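Local coordinates for protein N-alpha-acetyltransferase 35, NatC auxiliary subunit (Saccharomyces cerevisiae, PDB 6YGA) that serves as an auxiliary subunit of the NatC N-terminal acetyltransferase, which acetylates the N-terminal Met of the L-A virus Gag protein, at residues L312-E317 with T664-Q668; F343-F347 with Y399-S403; L387-S391 with L423-F427. One frame throughout, in Å; residues are numbered along the deposited sequence.

In the fold
Following the chain from its N terminus, residues 312-317 come first, in the turn between helices 298-311 and 319-328, and wait 347 residues for their partner 664-668, which leads into helix 668-701. Contact 1 therefore closes a long, mostly helical loop, and contacts 2 and 3 are nested inside it. Within that loop the order is 343-347, 387-391, 399-403, 423-427, so contacts 2 and 3 cross: helix 386-402 pairs near its start with helix 406-429 in contact 3 and near its end with helix 337-347 in contact 2. Contacts 1 and 2 touch through Val313 and Asp314 against Phe346 and Phe347, whereas contact 3 lies apart, its centre about 22 Å from that of contact 2.

Contact 1: L312-E317 with T664-Q668; sequences LVDKAE and TRLVQ
Residues 312-317 leave helix 298-311 through a short 3-10 turn at 313-315, with Lys315 N bonded to Leu312 O (3.0 Å) and Ala316 N to Val313 O (3.2 Å); at Ala316 (phi/psi -69/138) the chain then straightens. Residues 664-668 make a turn with Val667 N on Thr664 O (3.1 Å), and Val667 takes the N-cap position of helix 668-701. The CA atoms of Leu312 and Leu666 lie 6.5 Å apart. Leu666, an mt rotamer, pushes its branched end against the 3-10 turn: CD1 is 3.6 Å from Leu312 O, 3.9 Å from Val313 CA and 3.6 Å from Ala316 CB, while CD2 lies 4.1 Å from Lys315 CB. A small methyl at 316 leaves room for this leucine. Two interhelical loops, 347 residues apart in sequence, are joined within the TPR-like repeat region. Arg665, extended through chi1 and chi2 (both t) and bent at chi3 (p), reaches over so that NH2 donates to Lys315 O (2.9 Å, 145° at the hydrogen). Arginine suits this exposed place because its guanidinium serves two acceptors: NE also forms a salt bridge with Glu321 on helix 319-328. Val313, pointing away, is buried against Phe325, Phe346 and Phe347.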
loop_
_atom_site.group_PDB
_atom_site.type_symbol
_atom_site.label_atom_id
_atom_site.label_comp_id
_atom_site.label_asym_id
_atom_site.label_seq_id
_atom_site.Cartn_x
_atom_site.Cartn_y
_atom_site.Cartn_z
ATOM N N LEU B 312 -11.179 -2.696 -21.682
ATOM C CA LEU B 312 -11.963 -3.863 -22.082
ATOM C C LEU B 312 -13.297 -3.926 -21.353
ATOM O O LEU B 312 -14.258 -4.504 -21.875
ATOM C CB LEU B 312 -11.177 -5.150 -21.827
ATOM C CG LEU B 312 -9.919 -5.408 -22.659
ATOM C CD1 LEU B 312 -9.205 -6.670 -22.187
ATOM C CD2 LEU B 312 -10.265 -5.505 -24.135
ATOM N N VAL B 313 -13.376 -3.346 -20.153
ATOM C CA VAL B 313 -14.601 -3.433 -19.370
ATOM C C VAL B 313 -15.746 -2.685 -20.039
ATOM O O VAL B 313 -16.913 -2.925 -19.711
ATOM C CB VAL B 313 -14.364 -2.911 -17.942
ATOM C CG1 VAL B 313 -14.303 -1.391 -17.932
ATOM C CG2 VAL B 313 -15.442 -3.424 -16.999
ATOM N N ASP B 314 -15.443 -1.790 -20.983
ATOM C CA ASP B 314 -16.500 -1.085 -21.698
ATOM C C ASP B 314 -17.322 -2.034 -22.562
ATOM O O ASP B 314 -18.486 -1.747 -22.865
ATOM C CB ASP B 314 -15.893 0.036 -22.545
ATOM C CG ASP B 314 -16.940 0.871 -23.248
ATOM O OD1 ASP B 314 -17.749 1.526 -22.555
ATOM O OD2 ASP B 314 -16.952 0.878 -24.496
ATOM N N LYS B 315 -16.749 -3.174 -22.946
ATOM C CA LYS B 315 -17.427 -4.151 -23.790
ATOM C C LYS B 315 -18.363 -5.070 -23.016
ATOM O O LYS B 315 -18.961 -5.967 -23.621
ATOM C CB LYS B 315 -16.394 -4.996 -24.539
ATOM C CG LYS B 315 -15.571 -4.220 -25.551
ATOM C CD LYS B 315 -14.194 -4.840 -25.728
ATOM C CE LYS B 315 -14.280 -6.327 -26.022
ATOM N NZ LYS B 315 -12.929 -6.948 -26.076
ATOM N N ALA B 316 -18.499 -4.877 -21.708
ATOM C CA ALA B 316 -19.323 -5.767 -20.904
ATOM C C ALA B 316 -20.797 -5.591 -21.241
ATOM O O ALA B 316 -21.283 -4.472 -21.427
ATOM C CB ALA B 316 -19.090 -5.509 -19.417
ATOM N N GLU B 317 -21.507 -6.713 -21.325
ATOM C CA GLU B 317 -22.929 -6.718 -21.630
ATOM C C GLU B 317 -23.781 -7.230 -20.478
ATOM O O GLU B 317 -24.999 -7.362 -20.639
ATOM C CB GLU B 317 -23.199 -7.558 -22.886
ATOM C CG GLU B 317 -22.876 -6.857 -24.200
ATOM C CD GLU B 317 -23.700 -5.597 -24.413
ATOM O OE1 GLU B 317 -23.112 -4.495 -24.446
ATOM O OE2 GLU B 317 -24.938 -5.708 -24.546
ATOM N N THR B 664 -16.680 -14.813 -17.830
ATOM C CA THR B 664 -15.268 -14.471 -17.912
ATOM C C THR B 664 -14.848 -14.038 -19.312
ATOM O O THR B 664 -13.654 -14.073 -19.627
ATOM C CB THR B 664 -14.412 -15.656 -17.459
ATOM O OG1 THR B 664 -14.742 -16.811 -18.242
ATOM C CG2 THR B 664 -14.656 -15.958 -15.992
ATOM N N ARG B 665 -15.801 -13.624 -20.152
ATOM C CA ARG B 665 -15.474 -13.304 -21.540
ATOM C C ARG B 665 -14.418 -12.207 -21.633
ATOM O O ARG B 665 -13.521 -12.272 -22.482
ATOM C CB ARG B 665 -16.739 -12.895 -22.297
ATOM C CG ARG B 665 -16.488 -12.451 -23.732
ATOM C CD ARG B 665 -17.792 -12.178 -24.468
ATOM N NE ARG B 665 -18.535 -11.060 -23.890
ATOM C CZ ARG B 665 -18.486 -9.813 -24.350
ATOM N NH1 ARG B 665 -17.731 -9.519 -25.400
ATOM N NH2 ARG B 665 -19.196 -8.859 -23.764
ATOM N N LEU B 666 -14.495 -11.200 -20.763
ATOM C CA LEU B 666 -13.556 -10.089 -20.834
ATOM C C LEU B 666 -12.197 -10.420 -20.232
ATOM O O LEU B 666 -11.217 -9.737 -20.540
ATOM C CB LEU B 666 -14.139 -8.857 -20.135
ATOM C CG LEU B 666 -15.518 -8.389 -20.603
ATOM C CD1 LEU B 666 -15.888 -7.078 -19.928
ATOM C CD2 LEU B 666 -15.563 -8.255 -22.118
ATOM N N VAL B 667 -12.112 -11.446 -19.386
ATOM C CA VAL B 667 -10.859 -11.787 -18.721
ATOM C C VAL B 667 -10.565 -13.268 -18.927
ATOM O O VAL B 667 -10.117 -13.959 -18.005
ATOM C CB VAL B 667 -10.918 -11.438 -17.222
ATOM C CG1 VAL B 667 -10.849 -9.934 -17.030
ATOM C CG2 VAL B 667 -12.191 -11.997 -16.599
ATOM N N GLN B 668 -10.802 -13.759 -20.145
ATOM C CA GLN B 668 -10.718 -15.196 -20.392
ATOM C C GLN B 668 -9.309 -15.720 -20.145
ATOM O O GLN B 668 -9.124 -16.725 -19.448
ATOM C CB GLN B 668 -11.175 -15.511 -21.818
ATOM C CG GLN B 668 -11.220 -16.998 -22.139
ATOM C CD GLN B 668 -11.569 -17.271 -23.586
ATOM O OE1 GLN B 668 -11.618 -16.356 -24.408
ATOM N NE2 GLN B 668 -11.816 -18.536 -23.906
#

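Contact 2: F343-F347 with Y399-S403; sequences FPLFF and YQNCS
This is a buried, largely aromatic contact between the last turn of helix 337-347 and the C-terminal end of helix 386-402, its centre about 10 Å from that of the chain. Residues 343-347 are helical (Phe347 N to Phe343 O, 2.7 Å); in 399-403 the backbone bonds span three residues, Cys402 N to Tyr399 O (3.1 Å) and Ser403 N to Gln400 O (3.2 Å). The CA atoms come closest at Pro344 and Gln400, 5.6 Å apart, and Phe343 and Ser403 follow at 7.3 Å. Phe343 and Phe347, one turn apart and both with chi1 t, point toward the partner helix. The Phe347 and Tyr399 (chi1 m) rings form an offset stack, centroids 5.0 Å apart and planes at 30°, with Phe347 CE2 lying over the tyrosine face, 3.8 Å from CD1. Phe343 instead presents its edge, CE2 3.6 Å from Tyr399 O, and packs CD2 on Ser403 CB at 3.9 Å. The contact joins helices not consecutive in the chain (helix 360-372 comes between) within the TPR-like repeat region. Tyrosine suits a site that needs a flat ring with a polar tip: its OH leaves the aromatic cluster to hydrogen-bond His367 and Thr322, while Phe363 meets both stacked rings. Pro344 has no amide hydrogen, so the helix kinks there and Arg340 O loses its usual backbone donor; Ser403 OG hydrogen-bonds to that carbonyl instead. The small serine can sit close to the proline, OG 3.4 Å from Pro344 CG, and the aliphatic part of Gln400 covers the same ring, CG 4.1 Å from Pro344 CG.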
loop_
_atom_site.group_PDB
_atom_site.type_symbol
_atom_site.label_atom_id
_atom_site.label_comp_id
_atom_site.label_asym_id
_atom_site.label_seq_id
_atom_site.Cartn_x
_atom_site.Cartn_y
_atom_site.Cartn_z
ATOM N N PHE B 343 -9.297 2.757 -13.854
ATOM C CA PHE B 343 -10.452 1.862 -13.886
ATOM C C PHE B 343 -11.663 2.418 -13.139
ATOM O O PHE B 343 -12.741 2.505 -13.751
ATOM C CB PHE B 343 -10.045 0.476 -13.372
ATOM C CG PHE B 343 -11.205 -0.373 -12.957
ATOM C CD1 PHE B 343 -12.058 -0.925 -13.903
ATOM C CD2 PHE B 343 -11.447 -0.620 -11.620
ATOM C CE1 PHE B 343 -13.129 -1.702 -13.514
ATOM C CE2 PHE B 343 -12.514 -1.398 -11.224
ATOM C CZ PHE B 343 -13.357 -1.941 -12.172
ATOM N N PRO B 344 -11.578 2.824 -11.864
ATOM C CA PRO B 344 -12.796 3.345 -11.217
ATOM C C PRO B 344 -13.329 4.610 -11.867
ATOM O O PRO B 344 -14.550 4.796 -11.920
ATOM C CB PRO B 344 -12.349 3.584 -9.767
ATOM C CG PRO B 344 -11.174 2.692 -9.583
ATOM C CD PRO B 344 -10.464 2.752 -10.901
ATOM N N LEU B 345 -12.453 5.482 -12.375
ATOM C CA LEU B 345 -12.924 6.688 -13.053
ATOM C C LEU B 345 -13.533 6.364 -14.410
ATOM O O LEU B 345 -14.498 7.015 -14.827
ATOM C CB LEU B 345 -11.775 7.682 -13.209
ATOM C CG LEU B 345 -11.157 8.137 -11.888
ATOM C CD1 LEU B 345 -9.937 9.014 -12.126
ATOM C CD2 LEU B 345 -12.204 8.869 -11.066
ATOM N N PHE B 346 -12.982 5.369 -15.107
ATOM C CA PHE B 346 -13.546 4.907 -16.368
ATOM C C PHE B 346 -14.820 4.099 -16.153
ATOM O O PHE B 346 -15.721 4.127 -16.999
ATOM C CB PHE B 346 -12.502 4.070 -17.112
ATOM C CG PHE B 346 -12.923 3.638 -18.487
ATOM C CD1 PHE B 346 -12.727 4.470 -19.574
ATOM C CD2 PHE B 346 -13.491 2.392 -18.696
ATOM C CE1 PHE B 346 -13.104 4.079 -20.842
ATOM C CE2 PHE B 346 -13.871 1.993 -19.962
ATOM C CZ PHE B 346 -13.677 2.840 -21.038
ATOM N N PHE B 347 -14.911 3.388 -15.030
ATOM C CA PHE B 347 -16.066 2.541 -14.746
ATOM C C PHE B 347 -17.224 3.353 -14.176
ATOM O O PHE B 347 -18.378 3.155 -14.572
ATOM C CB PHE B 347 -15.650 1.427 -13.782
ATOM C CG PHE B 347 -16.674 0.345 -13.610
ATOM C CD1 PHE B 347 -16.964 -0.527 -14.646
ATOM C CD2 PHE B 347 -17.323 0.177 -12.398
ATOM C CE1 PHE B 347 -17.903 -1.533 -14.482
ATOM C CE2 PHE B 347 -18.258 -0.825 -12.228
ATOM C CZ PHE B 347 -18.547 -1.682 -13.272
ATOM N N TYR B 399 -16.324 -2.561 -6.114
ATOM C CA TYR B 399 -15.591 -2.533 -7.377
ATOM C C TYR B 399 -14.318 -1.708 -7.252
ATOM O O TYR B 399 -13.256 -2.100 -7.747
ATOM C CB TYR B 399 -16.475 -1.974 -8.493
ATOM C CG TYR B 399 -17.391 -2.986 -9.143
ATOM C CD1 TYR B 399 -16.960 -3.746 -10.223
ATOM C CD2 TYR B 399 -18.689 -3.172 -8.684
ATOM C CE1 TYR B 399 -17.791 -4.670 -10.823
ATOM C CE2 TYR B 399 -19.529 -4.095 -9.278
ATOM C CZ TYR B 399 -19.074 -4.841 -10.348
ATOM O OH TYR B 399 -19.898 -5.763 -10.950
ATOM N N GLN B 400 -14.415 -0.548 -6.596
ATOM C CA GLN B 400 -13.264 0.338 -6.471
ATOM C C GLN B 400 -12.153 -0.309 -5.652
ATOM O O GLN B 400 -10.967 -0.106 -5.935
ATOM C CB GLN B 400 -13.697 1.668 -5.849
ATOM C CG GLN B 400 -12.589 2.700 -5.738
ATOM C CD GLN B 400 -13.117 4.122 -5.658
ATOM O OE1 GLN B 400 -14.193 4.431 -6.175
ATOM N NE2 GLN B 400 -12.358 4.997 -5.008
ATOM N N ASN B 401 -12.517 -1.102 -4.642
ATOM C CA ASN B 401 -11.510 -1.777 -3.831
ATOM C C ASN B 401 -10.691 -2.772 -4.644
ATOM O O ASN B 401 -9.553 -3.075 -4.267
ATOM C CB ASN B 401 -12.180 -2.477 -2.647
ATOM C CG ASN B 401 -11.180 -3.105 -1.704
ATOM O OD1 ASN B 401 -10.455 -2.407 -0.995
ATOM N ND2 ASN B 401 -11.141 -4.429 -1.682
ATOM N N CYS B 402 -11.230 -3.269 -5.762
ATOM C CA CYS B 402 -10.506 -4.256 -6.558
ATOM C C CYS B 402 -9.245 -3.679 -7.187
ATOM O O CYS B 402 -8.290 -4.422 -7.432
ATOM C CB CYS B 402 -11.408 -4.833 -7.646
ATOM S SG CYS B 402 -12.760 -5.834 -7.013
ATOM N N SER B 403 -9.214 -2.377 -7.461
ATOM C CA SER B 403 -8.047 -1.781 -8.094
ATOM C C SER B 403 -7.064 -1.195 -7.088
ATOM O O SER B 403 -6.186 -0.418 -7.478
ATOM C CB SER B 403 -8.475 -0.708 -9.096
ATOM O OG SER B 403 -8.866 0.470 -8.423
#

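Contact 3: L387-S391 with L423-F427; sequences LIQES and LQAQF
Helices 386-402 and 406-429 form an antiparallel helical hairpin, the alpha-alpha unit from which TPR-like repeats are built, and here its members meet toward the open end. Their local axes run at 162° (signed crossing angle -162°) and approach to 11.2 Å; Leu387 pairs with Phe427 (CA to CA 7.6 Å) and Ser391 with Leu423 (7.4 Å), each pair one helical turn from the other. Leu387, with chi1 at -90° and chi2 t, pushes both methyls across the gap. CD1 lies 3.6 Å from Phe427 CD1, whereas CD2 sits over the ring face, 3.9 Å from Leu423 CD1 and 3.6 Å from Gln426 CG. Leu423 takes the tp rotamer, its CD1 also meeting Glu390 CG at 3.7 Å. Glu390 (tp) and Gln426 (tp) thus lend aliphatic stems to the contact, as suits long polar residues at an exposed margin. Phe427 leaves its helix sideways, yet chi1 m swings the ring inward, where Tyr364 of helix 360-372 and the Tyr435 ring also border it. Ser391 is buried and small, and with chi1 m its hydroxyl turns back on its own helix. There OG donates to Leu387 O at 2.7 Å, and the same oxygen rests 3.2 Å from Leu423 CD2 and, at the edge of the phenyl ring, 3.3 Å from Phe427 CE2.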
loop_
_atom_site.group_PDB
_atom_site.type_symbol
_atom_site.label_atom_id
_atom_site.label_comp_id
_atom_site.label_asym_id
_atom_site.label_seq_id
_atom_site.Cartn_x
_atom_site.Cartn_y
_atom_site.Cartn_z
ATOM N N LEU B 387 -32.654 1.731 1.066
ATOM C CA LEU B 387 -31.860 0.512 1.201
ATOM C C LEU B 387 -31.163 0.161 -0.105
ATOM O O LEU B 387 -30.003 -0.269 -0.104
ATOM C CB LEU B 387 -32.743 -0.646 1.666
ATOM C CG LEU B 387 -32.861 -0.848 3.178
ATOM C CD1 LEU B 387 -33.845 -1.963 3.500
ATOM C CD2 LEU B 387 -31.492 -1.156 3.760
ATOM N N ILE B 388 -31.853 0.339 -1.233
ATOM C CA ILE B 388 -31.238 0.056 -2.524
ATOM C C ILE B 388 -30.168 1.093 -2.843
ATOM O O ILE B 388 -29.125 0.769 -3.422
ATOM C CB ILE B 388 -32.319 -0.018 -3.620
ATOM C CG1 ILE B 388 -33.238 -1.215 -3.367
ATOM C CG2 ILE B 388 -31.689 -0.107 -5.005
ATOM C CD1 ILE B 388 -34.437 -1.279 -4.291
ATOM N N GLN B 389 -30.399 2.349 -2.453
ATOM C CA GLN B 389 -29.403 3.395 -2.671
ATOM C C GLN B 389 -28.124 3.097 -1.899
ATOM O O GLN B 389 -27.015 3.223 -2.434
ATOM C CB GLN B 389 -29.976 4.751 -2.255
ATOM C CG GLN B 389 -29.301 5.947 -2.904
ATOM C CD GLN B 389 -29.906 6.293 -4.251
ATOM O OE1 GLN B 389 -31.127 6.311 -4.409
ATOM N NE2 GLN B 389 -29.052 6.568 -5.232
ATOM N N GLU B 390 -28.264 2.700 -0.632
ATOM C CA GLU B 390 -27.109 2.321 0.172
ATOM C C GLU B 390 -26.438 1.070 -0.381
ATOM O O GLU B 390 -25.205 0.995 -0.435
ATOM C CB GLU B 390 -27.535 2.104 1.625
ATOM C CG GLU B 390 -26.441 1.585 2.552
ATOM C CD GLU B 390 -25.596 2.692 3.155
ATOM O OE1 GLU B 390 -25.388 3.725 2.484
ATOM O OE2 GLU B 390 -25.140 2.529 4.307
ATOM N N SER B 391 -27.230 0.082 -0.799
ATOM C CA SER B 391 -26.645 -1.136 -1.351
ATOM C C SER B 391 -25.889 -0.847 -2.641
ATOM O O SER B 391 -24.820 -1.418 -2.880
ATOM C CB SER B 391 -27.733 -2.182 -1.582
ATOM O OG SER B 391 -28.411 -2.490 -0.376
ATOM N N LEU B 423 -26.156 -4.070 6.617
ATOM C CA LEU B 423 -27.099 -3.959 5.512
ATOM C C LEU B 423 -27.994 -5.191 5.434
ATOM O O LEU B 423 -29.212 -5.078 5.247
ATOM C CB LEU B 423 -26.335 -3.756 4.206
ATOM C CG LEU B 423 -27.092 -3.146 3.034
ATOM C CD1 LEU B 423 -27.700 -1.809 3.432
ATOM C CD2 LEU B 423 -26.131 -2.977 1.878
ATOM N N GLN B 424 -27.402 -6.380 5.586
ATOM C CA GLN B 424 -28.184 -7.612 5.552
ATOM C C GLN B 424 -29.199 -7.656 6.689
ATOM O O GLN B 424 -30.346 -8.073 6.493
ATOM C CB GLN B 424 -27.251 -8.825 5.614
ATOM C CG GLN B 424 -27.969 -10.167 5.566
ATOM C CD GLN B 424 -27.056 -11.337 5.890
ATOM O OE1 GLN B 424 -25.837 -11.259 5.720
ATOM N NE2 GLN B 424 -27.643 -12.427 6.363
ATOM N N ALA B 425 -28.802 -7.217 7.886
ATOM C CA ALA B 425 -29.732 -7.200 9.010
ATOM C C ALA B 425 -30.844 -6.180 8.809
ATOM O O ALA B 425 -31.947 -6.359 9.337
ATOM C CB ALA B 425 -28.982 -6.915 10.310
ATOM N N GLN B 426 -30.583 -5.105 8.063
ATOM C CA GLN B 426 -31.629 -4.114 7.826
ATOM C C GLN B 426 -32.633 -4.620 6.797
ATOM O O GLN B 426 -33.841 -4.399 6.942
ATOM C CB GLN B 426 -31.011 -2.785 7.387
ATOM C CG GLN B 426 -31.999 -1.626 7.316
ATOM C CD GLN B 426 -32.548 -1.228 8.676
ATOM O OE1 GLN B 426 -31.889 -1.401 9.701
ATOM N NE2 GLN B 426 -33.764 -0.693 8.689
ATOM N N PHE B 427 -32.149 -5.292 5.746
ATOM C CA PHE B 427 -33.048 -6.004 4.843
ATOM C C PHE B 427 -33.844 -7.062 5.593
ATOM O O PHE B 427 -35.035 -7.263 5.327
ATOM C CB PHE B 427 -32.257 -6.659 3.709
ATOM C CG PHE B 427 -31.905 -5.729 2.582
ATOM C CD1 PHE B 427 -32.893 -5.046 1.897
ATOM C CD2 PHE B 427 -30.585 -5.570 2.185
ATOM C CE1 PHE B 427 -32.572 -4.201 0.852
ATOM C CE2 PHE B 427 -30.257 -4.727 1.139
ATOM C CZ PHE B 427 -31.251 -4.042 0.471
#